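PDB 2VVE: spike protein P1, which binds the host receptor through its C-terminal region and is held at the fivefold vertices of the virion by its N-terminal region. Local coordinates for residues A[33-46]-A[62-76]. Numbering follows the deposited sequence.
Sequences RNRASIKSPVDIWI and RKFEAGQEFQINTFG
I38 and F70 face each other as a hydrogen-bonded antiparallel pair in a jelly-roll domain, where each of the two segments bends from one sheet of the sandwich into the other. Strand 33-39 pairs with 69-72 in the first sheet, and strand 44-46 with 62-64 in the second, so the connections 40-43 and 65-68 run together around the end of the sandwich. The tight part lies between the sheets. The F70 ring takes I38 CB over one face, 4.1 Å from the ring centroid, and F64 over the other. CG1 of I46 meets both rings obliquely, 3.7 Å from F64 CD2 and 3.9 Å from F70 CZ, while I38 CD1 reaches CG1 of I72. L26 of strand 24-27 adds to this core by touching both I38 and I46.

Around the bend, where P41, A66 and G67 are exposed, side-chain packing gives way to polar bonds: G67 N, in the type II turn from E65 to Q68, donates almost straight to S40 O, and A66 N to D43 OD1. A water accepts from S40 N and lies close to the E65 and Q68 carbonyls. On the more exposed side, K63 lies along the W45 ring, its CB over the five-membered ring, and its NZ forms a long salt bridge with D43 OD2 (3.8 Å), and a water bonds to both.

On the other face of strand 33-39, S37 OG, anti to its own N (chi1 -159°), donates to E69 OE2 at 2.7 Å. E69 OE2 also pairs with R62 of a neighbouring subunit. S37 OG in turn accepts from Q71 NE2 at 3.0 Å, nearly in the Q71 amide plane.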
loop_
_atom_site.group_PDB
_atom_site.type_symbol
_atom_site.label_atom_id
_atom_site.label_comp_id
_atom_site.label_asym_id
_atom_site.label_seq_id
_atom_site.Cartn_x
_atom_site.Cartn_y
_atom_site.Cartn_z
ATOM N N ARG A 33 5.372 -33.645 3.833
ATOM C CA ARG A 33 5.265 -32.207 3.560
ATOM C C ARG A 33 6.624 -31.501 3.478
ATOM O O ARG A 33 7.448 -31.607 4.384
ATOM C CB ARG A 33 4.361 -31.520 4.587
ATOM C CG ARG A 33 4.018 -30.083 4.207
ATOM C CD ARG A 33 3.144 -29.438 5.288
ATOM N NE ARG A 33 3.941 -29.081 6.464
ATOM C CZ ARG A 33 3.800 -29.617 7.673
ATOM N NH1 ARG A 33 2.872 -30.545 7.915
ATOM N NH2 ARG A 33 4.585 -29.210 8.653
ATOM N N ASN A 34 6.836 -30.772 2.386
ATOM C CA ASN A 34 8.053 -29.988 2.198
ATOM C C ASN A 34 7.870 -28.484 2.322
ATOM O O ASN A 34 8.817 -27.754 2.649
ATOM C CB ASN A 34 8.644 -30.285 0.821
ATOM C CG ASN A 34 9.185 -31.670 0.727
ATOM O OD1 ASN A 34 9.747 -32.202 1.702
ATOM N ND2 ASN A 34 9.011 -32.294 -0.441
ATOM N N ARG A 35 6.669 -28.010 2.014
ATOM C CA ARG A 35 6.426 -26.577 1.972
ATOM C C ARG A 35 4.940 -26.281 2.105
ATOM O O ARG A 35 4.096 -27.033 1.603
ATOM C CB ARG A 35 6.994 -26.000 0.661
ATOM C CG ARG A 35 6.720 -24.511 0.452
ATOM C CD ARG A 35 7.385 -23.991 -0.826
ATOM N NE ARG A 35 7.204 -22.551 -0.947
ATOM C CZ ARG A 35 6.264 -21.945 -1.670
ATOM N NH1 ARG A 35 6.219 -20.624 -1.671
ATOM N NH2 ARG A 35 5.386 -22.638 -2.394
ATOM N N ALA A 36 4.633 -25.194 2.809
ATOM C CA ALA A 36 3.282 -24.646 2.864
ATOM C C ALA A 36 3.353 -23.127 2.648
ATOM O O ALA A 36 4.137 -22.444 3.305
ATOM C CB ALA A 36 2.621 -24.981 4.194
ATOM N N SER A 37 2.570 -22.614 1.703
ATOM C CA SER A 37 2.389 -21.161 1.569
ATOM C C SER A 37 1.014 -20.807 2.124
ATOM O O SER A 37 0.002 -21.336 1.674
ATOM C CB SER A 37 2.539 -20.702 0.107
ATOM O OG SER A 37 2.846 -19.300 -0.001
ATOM N N ILE A 38 0.992 -19.890 3.090
ATOM C CA ILE A 38 -0.180 -19.642 3.917
ATOM C C ILE A 38 -0.543 -18.148 3.910
ATOM O O ILE A 38 0.334 -17.286 3.966
ATOM C CB ILE A 38 0.095 -20.093 5.372
ATOM C CG1 ILE A 38 0.533 -21.569 5.408
ATOM C CG2 ILE A 38 -1.110 -19.812 6.302
ATOM C CD1 ILE A 38 1.374 -21.934 6.599
ATOM N N LYS A 39 -1.845 -17.856 3.871
ATOM C CA LYS A 39 -2.313 -16.489 4.057
ATOM C C LYS A 39 -3.520 -16.516 4.976
ATOM O O LYS A 39 -4.493 -17.222 4.705
ATOM C CB LYS A 39 -2.689 -15.797 2.741
ATOM C CG LYS A 39 -3.071 -14.291 2.930
ATOM C CD LYS A 39 -3.672 -13.650 1.670
ATOM C CE LYS A 39 -2.638 -13.573 0.543
ATOM N NZ LYS A 39 -3.177 -12.926 -0.695
ATOM N N SER A 40 -3.437 -15.740 6.052
ATOM C CA SER A 40 -4.534 -15.631 7.025
ATOM C C SER A 40 -5.255 -14.299 6.843
ATOM O O SER A 40 -4.601 -13.275 6.653
ATOM C CB SER A 40 -3.990 -15.731 8.454
ATOM O OG SER A 40 -5.016 -15.544 9.420
ATOM N N PRO A 41 -6.601 -14.301 6.922
ATOM C CA PRO A 41 -7.334 -13.058 6.767
ATOM C C PRO A 41 -7.333 -12.215 8.044
ATOM O O PRO A 41 -7.839 -11.095 8.035
ATOM C CB PRO A 41 -8.761 -13.535 6.452
ATOM C CG PRO A 41 -8.887 -14.817 7.205
ATOM C CD PRO A 41 -7.513 -15.449 7.144
ATOM N N VAL A 42 -6.777 -12.768 9.119
ATOM C CA VAL A 42 -6.623 -12.057 10.392
ATOM C C VAL A 42 -5.184 -12.182 10.872
ATOM O O VAL A 42 -4.480 -13.139 10.494
ATOM C CB VAL A 42 -7.624 -12.585 11.476
ATOM C CG1 VAL A 42 -9.071 -12.358 11.027
ATOM C CG2 VAL A 42 -7.399 -14.074 11.777
ATOM N N ASP A 43 -4.740 -11.232 11.706
ATOM C CA ASP A 43 -3.428 -11.380 12.357
ATOM C C ASP A 43 -3.339 -12.747 13.036
ATOM O O ASP A 43 -4.283 -13.190 13.719
ATOM C CB ASP A 43 -3.193 -10.298 13.408
ATOM C CG ASP A 43 -3.054 -8.901 12.819
ATOM O OD1 ASP A 43 -2.924 -8.729 11.589
ATOM O OD2 ASP A 43 -3.059 -7.955 13.625
ATOM N N ILE A 44 -2.209 -13.415 12.853
ATOM C CA ILE A 44 -2.075 -14.794 13.301
ATOM C C ILE A 44 -0.701 -14.991 13.949
ATOM O O ILE A 44 0.320 -14.551 13.420
ATOM C CB ILE A 44 -2.299 -15.810 12.131
ATOM C CG1 ILE A 44 -2.384 -17.252 12.664
ATOM C CG2 ILE A 44 -1.218 -15.664 11.011
ATOM C CD1 ILE A 44 -2.837 -18.282 11.633
ATOM N N TRP A 45 -0.696 -15.662 15.092
ATOM C CA TRP A 45 0.531 -15.924 15.814
ATOM C C TRP A 45 0.910 -17.374 15.536
ATOM O O TRP A 45 0.052 -18.256 15.615
ATOM C CB TRP A 45 0.327 -15.617 17.299
ATOM C CG TRP A 45 0.408 -14.131 17.598
ATOM C CD1 TRP A 45 1.480 -13.456 18.140
ATOM C CD2 TRP A 45 -0.604 -13.142 17.362
ATOM N NE1 TRP A 45 1.188 -12.117 18.261
ATOM C CE2 TRP A 45 -0.079 -11.894 17.786
ATOM C CE3 TRP A 45 -1.900 -13.186 16.828
ATOM C CZ2 TRP A 45 -0.810 -10.702 17.701
ATOM C CZ3 TRP A 45 -2.626 -11.994 16.737
ATOM C CH2 TRP A 45 -2.074 -10.768 17.176
ATOM N N ILE A 46 2.166 -17.596 15.153
ATOM C CA ILE A 46 2.643 -18.904 14.683
ATOM C C ILE A 46 3.835 -19.341 15.534
ATOM O O ILE A 46 4.736 -18.545 15.817
ATOM C CB ILE A 46 3.051 -18.869 13.183
ATOM C CG1 ILE A 46 1.850 -18.491 12.292
ATOM C CG2 ILE A 46 3.640 -20.207 12.737
ATOM C CD1 ILE A 46 0.759 -19.583 12.188
ATOM N N ARG A 62 5.207 -15.831 17.077
ATOM C CA ARG A 62 5.362 -14.531 16.438
ATOM C C ARG A 62 4.215 -14.259 15.471
ATOM O O ARG A 62 3.630 -15.178 14.891
ATOM C CB ARG A 62 6.699 -14.416 15.710
ATOM C CG ARG A 62 6.850 -15.312 14.486
ATOM C CD ARG A 62 7.716 -14.632 13.455
ATOM N NE ARG A 62 6.969 -13.621 12.710
ATOM C CZ ARG A 62 7.363 -13.115 11.542
ATOM N NH1 ARG A 62 8.526 -13.510 11.011
ATOM N NH2 ARG A 62 6.604 -12.222 10.911
ATOM N N LYS A 63 3.914 -12.973 15.317
ATOM C CA LYS A 63 2.806 -12.522 14.506
ATOM C C LYS A 63 3.140 -12.511 13.015
ATOM O O LYS A 63 4.231 -12.089 12.607
ATOM C CB LYS A 63 2.395 -11.110 14.954
ATOM C CG LYS A 63 1.099 -10.602 14.313
ATOM C CD LYS A 63 0.641 -9.258 14.914
ATOM C CE LYS A 63 1.280 -8.055 14.260
ATOM N NZ LYS A 63 0.419 -6.845 14.488
ATOM N N PHE A 64 2.188 -12.986 12.228
ATOM C CA PHE A 64 2.095 -12.642 10.815
ATOM C C PHE A 64 0.818 -11.818 10.612
ATOM O O PHE A 64 -0.218 -12.085 11.229
ATOM C CB PHE A 64 2.121 -13.902 9.946
ATOM C CG PHE A 64 3.442 -14.633 9.983
ATOM C CD1 PHE A 64 4.420 -14.387 9.009
ATOM C CD2 PHE A 64 3.714 -15.561 11.000
ATOM C CE1 PHE A 64 5.651 -15.058 9.044
ATOM C CE2 PHE A 64 4.938 -16.232 11.063
ATOM C CZ PHE A 64 5.912 -15.991 10.077
ATOM N N GLU A 65 0.895 -10.799 9.763
ATOM C CA GLU A 65 -0.237 -9.886 9.575
ATOM C C GLU A 65 -1.367 -10.451 8.712
ATOM O O GLU A 65 -1.149 -11.314 7.832
ATOM C CB GLU A 65 0.239 -8.544 9.010
ATOM C CG GLU A 65 1.215 -7.825 9.918
ATOM C CD GLU A 65 1.775 -6.578 9.261
ATOM O OE1 GLU A 65 1.020 -5.598 9.108
ATOM O OE2 GLU A 65 2.969 -6.578 8.895
ATOM N N ALA A 66 -2.576 -9.973 8.980
ATOM C CA ALA A 66 -3.721 -10.235 8.110
ATOM C C ALA A 66 -3.300 -9.936 6.682
ATOM O O ALA A 66 -2.707 -8.874 6.403
ATOM C CB ALA A 66 -4.905 -9.350 8.491
ATOM N N GLY A 67 -3.581 -10.885 5.794
ATOM C CA GLY A 67 -3.310 -10.735 4.366
ATOM C C GLY A 67 -1.875 -10.977 3.935
ATOM O O GLY A 67 -1.557 -10.872 2.742
ATOM N N GLN A 68 -1.001 -11.282 4.891
ATOM C CA GLN A 68 0.415 -11.480 4.592
ATOM C C GLN A 68 0.620 -12.927 4.189
ATOM O O GLN A 68 0.259 -13.848 4.926
ATOM C CB GLN A 68 1.287 -11.193 5.813
ATOM C CG GLN A 68 2.775 -11.539 5.559
ATOM C CD GLN A 68 3.656 -11.297 6.754
ATOM O OE1 GLN A 68 3.207 -10.800 7.793
ATOM N NE2 GLN A 68 4.932 -11.655 6.621
ATOM N N GLU A 69 1.201 -13.128 3.013
ATOM C CA GLU A 69 1.566 -14.468 2.592
ATOM C C GLU A 69 2.898 -14.824 3.236
ATOM O O GLU A 69 3.860 -14.056 3.164
ATOM C CB GLU A 69 1.678 -14.553 1.064
ATOM C CG GLU A 69 1.882 -15.986 0.543
ATOM C CD GLU A 69 0.575 -16.720 0.318
ATOM O OE1 GLU A 69 -0.433 -16.049 0.010
ATOM O OE2 GLU A 69 0.565 -17.981 0.403
ATOM N N PHE A 70 2.953 -15.991 3.876
ATOM C CA PHE A 70 4.201 -16.460 4.454
ATOM C C PHE A 70 4.373 -17.961 4.217
ATOM O O PHE A 70 3.438 -18.635 3.780
ATOM C CB PHE A 70 4.263 -16.092 5.953
ATOM C CG PHE A 70 3.201 -16.758 6.818
ATOM C CD1 PHE A 70 3.514 -17.896 7.562
ATOM C CD2 PHE A 70 1.912 -16.229 6.923
ATOM C CE1 PHE A 70 2.540 -18.528 8.366
ATOM C CE2 PHE A 70 0.940 -16.846 7.747
ATOM C CZ PHE A 70 1.259 -17.989 8.465
ATOM N N GLN A 71 5.564 -18.478 4.472
ATOM C CA GLN A 71 5.797 -19.898 4.227
ATOM C C GLN A 71 6.340 -20.597 5.463
ATOM O O GLN A 71 7.035 -19.986 6.285
ATOM C CB GLN A 71 6.744 -20.107 3.038
ATOM C CG GLN A 71 6.186 -19.696 1.679
ATOM C CD GLN A 71 6.262 -18.197 1.448
ATOM O OE1 GLN A 71 7.303 -17.562 1.699
ATOM N NE2 GLN A 71 5.163 -17.615 0.995
ATOM N N ILE A 72 5.997 -21.875 5.575
ATOM C CA ILE A 72 6.575 -22.779 6.567
ATOM C C ILE A 72 7.160 -23.962 5.785
ATOM O O ILE A 72 6.445 -24.578 4.977
ATOM C CB ILE A 72 5.494 -23.312 7.535
ATOM C CG1 ILE A 72 4.724 -22.168 8.223
ATOM C CG2 ILE A 72 6.097 -24.318 8.539
ATOM C CD1 ILE A 72 5.556 -21.234 9.081
ATOM N N ASN A 73 8.444 -24.281 6.015
ATOM C CA ASN A 73 9.109 -25.341 5.246
ATOM C C ASN A 73 9.484 -26.571 6.078
ATOM O O ASN A 73 10.332 -27.364 5.678
ATOM C CB ASN A 73 10.368 -24.816 4.552
ATOM C CG ASN A 73 10.073 -23.831 3.423
ATOM O OD1 ASN A 73 8.931 -23.494 3.140
ATOM N ND2 ASN A 73 11.129 -23.352 2.788
ATOM N N THR A 74 8.846 -26.722 7.230
ATOM C CA THR A 74 9.111 -27.853 8.114
ATOM C C THR A 74 8.203 -29.023 7.754
ATOM O O THR A 74 7.258 -28.865 6.967
ATOM C CB THR A 74 8.838 -27.475 9.575
ATOM O OG1 THR A 74 7.457 -27.084 9.727
ATOM C CG2 THR A 74 9.720 -26.342 9.985
ATOM N N PHE A 75 8.483 -30.191 8.326
ATOM C CA PHE A 75 7.532 -31.300 8.246
ATOM C C PHE A 75 6.884 -31.568 9.601
ATOM O O PHE A 75 6.052 -32.462 9.721
ATOM C CB PHE A 75 8.163 -32.583 7.675
ATOM C CG PHE A 75 9.204 -33.222 8.567
ATOM C CD1 PHE A 75 8.850 -34.202 9.498
ATOM C CD2 PHE A 75 10.543 -32.879 8.439
ATOM C CE1 PHE A 75 9.818 -34.794 10.314
ATOM C CE2 PHE A 75 11.512 -33.465 9.256
ATOM C CZ PHE A 75 11.146 -34.434 10.183
ATOM N N GLY A 76 7.277 -30.792 10.609
ATOM C CA GLY A 76 6.780 -30.990 11.965
ATOM C C GLY A 76 5.457 -30.289 12.219
ATOM O O GLY A 76 4.883 -29.676 11.306
HETATM O O HOH W 1 5.803 -27.205 5.347
HETATM O O HOH W 2 -1.291 -14.143 6.997
HETATM O O HOH W 3 -1.591 -5.702 13.280
#